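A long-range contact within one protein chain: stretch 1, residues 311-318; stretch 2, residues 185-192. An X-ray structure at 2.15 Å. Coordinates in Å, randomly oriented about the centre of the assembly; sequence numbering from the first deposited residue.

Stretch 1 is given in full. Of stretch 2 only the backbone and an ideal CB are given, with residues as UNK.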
# COMPACT_ATOMS: atom_id res chain seq x y z
N CYS A 311 -0.39 -6.23 0.15
CA CYS A 311 0.29 -7.08 1.11
C CYS A 311 0.89 -8.31 0.44
O CYS A 311 1.93 -8.81 0.85
CB CYS A 311 -0.66 -7.50 2.23
SG CYS A 311 -1.37 -6.12 3.15
N PHE A 312 0.22 -8.79 -0.61
CA PHE A 312 0.72 -9.92 -1.38
C PHE A 312 2.15 -9.66 -1.87
O PHE A 312 3.05 -10.45 -1.61
CB PHE A 312 -0.19 -10.21 -2.58
CG PHE A 312 -1.48 -10.88 -2.22
CD1 PHE A 312 -1.49 -12.19 -1.77
CD2 PHE A 312 -2.68 -10.21 -2.35
CE1 PHE A 312 -2.68 -12.81 -1.44
CE2 PHE A 312 -3.87 -10.83 -2.02
CZ PHE A 312 -3.87 -12.13 -1.57
N VAL A 313 2.33 -8.55 -2.59
CA VAL A 313 3.62 -8.21 -3.17
C VAL A 313 4.67 -7.93 -2.10
O VAL A 313 5.78 -8.47 -2.15
CB VAL A 313 3.50 -6.97 -4.09
CG1 VAL A 313 4.87 -6.56 -4.60
CG2 VAL A 313 2.55 -7.26 -5.24
N ILE A 314 4.32 -7.08 -1.14
CA ILE A 314 5.26 -6.68 -0.10
C ILE A 314 5.74 -7.87 0.72
O ILE A 314 6.89 -7.90 1.17
CB ILE A 314 4.66 -5.61 0.82
CG1 ILE A 314 4.29 -4.36 0.02
CG2 ILE A 314 5.63 -5.26 1.94
CD1 ILE A 314 3.74 -3.23 0.87
N ALA A 315 4.86 -8.84 0.92
CA ALA A 315 5.21 -10.04 1.67
C ALA A 315 6.41 -10.74 1.04
O ALA A 315 7.34 -11.14 1.73
CB ALA A 315 4.03 -10.99 1.77
N GLN A 316 6.37 -10.89 -0.28
CA GLN A 316 7.45 -11.55 -1.00
C GLN A 316 8.74 -10.74 -0.98
O GLN A 316 9.83 -11.29 -0.85
CB GLN A 316 7.04 -11.84 -2.45
CG GLN A 316 5.93 -12.87 -2.58
CD GLN A 316 5.83 -13.44 -3.98
OE1 GLN A 316 6.78 -13.37 -4.76
NE2 GLN A 316 4.68 -14.01 -4.31
N LEU A 317 8.61 -9.42 -1.10
CA LEU A 317 9.78 -8.54 -1.12
C LEU A 317 10.44 -8.45 0.25
O LEU A 317 11.66 -8.33 0.35
CB LEU A 317 9.39 -7.15 -1.63
CG LEU A 317 8.79 -7.13 -3.04
CD1 LEU A 317 8.47 -5.71 -3.46
CD2 LEU A 317 9.75 -7.78 -4.03
N MET A 318 9.64 -8.51 1.31
CA MET A 318 10.17 -8.49 2.66
C MET A 318 10.94 -9.77 2.96
O MET A 318 12.00 -9.73 3.59
CB MET A 318 9.05 -8.30 3.68
CG MET A 318 8.49 -6.89 3.74
SD MET A 318 7.27 -6.70 5.06
CE MET A 318 7.01 -4.93 5.04
N UNK A 185 19.83 -13.57 -5.71
CA UNK A 185 19.02 -12.77 -6.63
C UNK A 185 17.60 -12.69 -6.08
O UNK A 185 17.08 -13.67 -5.55
CB UNK A 185 19.03 -13.37 -8.04
N UNK A 186 16.98 -11.52 -6.20
CA UNK A 186 15.59 -11.38 -5.82
C UNK A 186 14.74 -12.33 -6.66
O UNK A 186 15.07 -12.60 -7.81
CB UNK A 186 15.12 -9.93 -5.99
N UNK A 187 13.66 -12.84 -6.08
CA UNK A 187 12.81 -13.77 -6.80
C UNK A 187 11.33 -13.56 -6.48
O UNK A 187 10.96 -13.34 -5.33
CB UNK A 187 13.22 -15.21 -6.47
N UNK A 188 10.50 -13.63 -7.51
CA UNK A 188 9.06 -13.57 -7.33
C UNK A 188 8.46 -14.94 -7.62
O UNK A 188 8.85 -15.62 -8.57
CB UNK A 188 8.44 -12.50 -8.23
N UNK A 189 7.52 -15.36 -6.78
CA UNK A 189 6.83 -16.62 -6.97
C UNK A 189 5.36 -16.36 -7.29
O UNK A 189 4.79 -15.39 -6.81
CB UNK A 189 6.97 -17.50 -5.73
N UNK A 190 4.77 -17.21 -8.11
CA UNK A 190 3.36 -17.07 -8.44
C UNK A 190 2.49 -17.50 -7.27
O UNK A 190 2.63 -18.61 -6.75
CB UNK A 190 3.02 -17.89 -9.69
N UNK A 191 1.59 -16.62 -6.86
CA UNK A 191 0.68 -16.92 -5.76
C UNK A 191 -0.32 -17.99 -6.17
O UNK A 191 -0.64 -18.12 -7.35
CB UNK A 191 -0.05 -15.66 -5.31
N UNK A 192 -0.81 -18.75 -5.20
CA UNK A 192 -1.83 -19.76 -5.45
C UNK A 192 -2.87 -19.21 -6.40
O UNK A 192 -3.48 -18.17 -6.13
CB UNK A 192 -2.48 -20.22 -4.14

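Stretch 1 is helical; Phe312 and Gln316 point toward segment 185-192, and the end of the Leu317 side chain comes near it. Positions 185-192 can be judged by their distance from these three.

At position 185 the ideal CB has no atom of stretch 1 within 5.5 Å, so a polar or charged residue would do. It is Glu185, which takes no part.

Position 186 points its CA-to-CB bond toward the helix, yet the ideal CB is still more than 5.5 Å from any atom there. What lies ahead is the Leu317 side chain, whose CD2 offers a methyl surface and no polar group. A side chain long enough to cross the gap and apolar at its tip would suit: leucine, isoleucine or methionine. The residue is Ile186; with chi1 t and chi2 t it is extended, and its CD1 comes to 3.7 Å from Leu317 CD2.

Position 187 points sideways, and phi/psi of -143/138 keeps the chain extended. Nothing visible selects a side chain, and polar residues are acceptable. Gln187 contributes to the contact through its backbone: a water donates to Gln187 O at 3.2 Å and to Gln316 O at 2.6 Å, bridging the stretches.

At position 188 the ideal CB is 3.9 Å from Gln316 OE1, but its bond points sideways. The backbone already approaches closely, and Leu317 CD2 is the apolar target within reach of a longer side chain. Leucine, isoleucine or methionine would fit. Leu188, chi1 m and chi2 t, brings its CD2 to 4.0 Å from Leu317 CD2, so Leu317 meets methyl groups from both this residue and Ile186.

Position 189 is governed by its backbone. Its N lies 2.9 Å from Gln316 OE1 and its O lies 2.9 Å from Gln316 NE2, so the amide of Gln316 can pair with both. With hydrogens placed, the angles are 167° and 164°. Any residue but proline, which lacks the N-H, could supply this pair; the sideways CB leaves the side chain loosely specified, with polar or aromatic types plausible. The residue is His189. Its ND1 is 4.1 Å from Gln316 OE1, beyond hydrogen-bonding range, while its NE2 donates a weak bond to Gln187 OE1 at 2.9 Å.

At position 190 CB points away from the helix, and the contact asks for nothing in particular. Gln190 does not touch stretch 1.

Position 191 points toward the helix, its ideal CB 5.1 Å from Gln316 NE2 and 5.2 Å from Phe312 CD1. A donor beside an aromatic carbon favours an acceptor on a flexible stem: glutamate or glutamine, perhaps aspartate. Glu191 accepts from Gln316 NE2 through OE1 at 3.3 Å, and its CG lies 4.1 Å from Phe312 CD1. A second water donates to Glu191 OE1 and to Phe312 O, each at 2.9 Å.

Position 192 is out of reach, and a long polar residue is tolerable; Lys192 makes no contact with stretch 1.

Stretch 2 (185-192) EIQLHQEK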
# COMPACT_ATOMS: atom_id res chain seq x y z
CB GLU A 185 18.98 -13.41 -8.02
CG GLU A 185 20.32 -13.48 -8.72
CD GLU A 185 20.17 -13.89 -10.18
OE1 GLU A 185 20.91 -14.80 -10.62
OE2 GLU A 185 19.33 -13.29 -10.89
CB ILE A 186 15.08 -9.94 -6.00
CG1 ILE A 186 13.70 -9.77 -5.36
CG2 ILE A 186 15.02 -9.58 -7.48
CD1 ILE A 186 13.20 -8.35 -5.35
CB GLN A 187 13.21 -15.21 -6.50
CG GLN A 187 13.01 -15.63 -5.05
CD GLN A 187 13.50 -17.04 -4.77
OE1 GLN A 187 13.18 -17.63 -3.74
NE2 GLN A 187 14.28 -17.58 -5.70
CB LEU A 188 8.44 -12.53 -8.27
CG LEU A 188 8.96 -11.09 -8.15
CD1 LEU A 188 8.40 -10.22 -9.26
CD2 LEU A 188 8.62 -10.51 -6.78
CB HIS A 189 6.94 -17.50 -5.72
CG HIS A 189 8.30 -17.51 -5.11
ND1 HIS A 189 8.57 -16.96 -3.87
CD2 HIS A 189 9.48 -18.00 -5.56
CE1 HIS A 189 9.85 -17.11 -3.59
NE2 HIS A 189 10.42 -17.74 -4.60
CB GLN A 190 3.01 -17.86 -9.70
CG GLN A 190 3.66 -17.31 -10.96
CD GLN A 190 3.40 -15.82 -11.14
OE1 GLN A 190 2.27 -15.39 -11.32
NE2 GLN A 190 4.47 -15.03 -11.07
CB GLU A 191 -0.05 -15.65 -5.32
CG GLU A 191 -0.38 -15.61 -3.84
CD GLU A 191 0.87 -15.64 -2.98
OE1 GLU A 191 1.70 -14.71 -3.08
OE2 GLU A 191 1.03 -16.61 -2.21
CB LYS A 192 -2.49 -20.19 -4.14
CG LYS A 192 -1.51 -20.70 -3.09
CD LYS A 192 -1.15 -22.15 -3.34
CE LYS A 192 -2.29 -23.07 -2.93
NZ LYS A 192 -2.58 -22.98 -1.47
O HOH W 1 11.12 -13.17 -2.16
O HOH W 2 2.87 -13.23 -0.87
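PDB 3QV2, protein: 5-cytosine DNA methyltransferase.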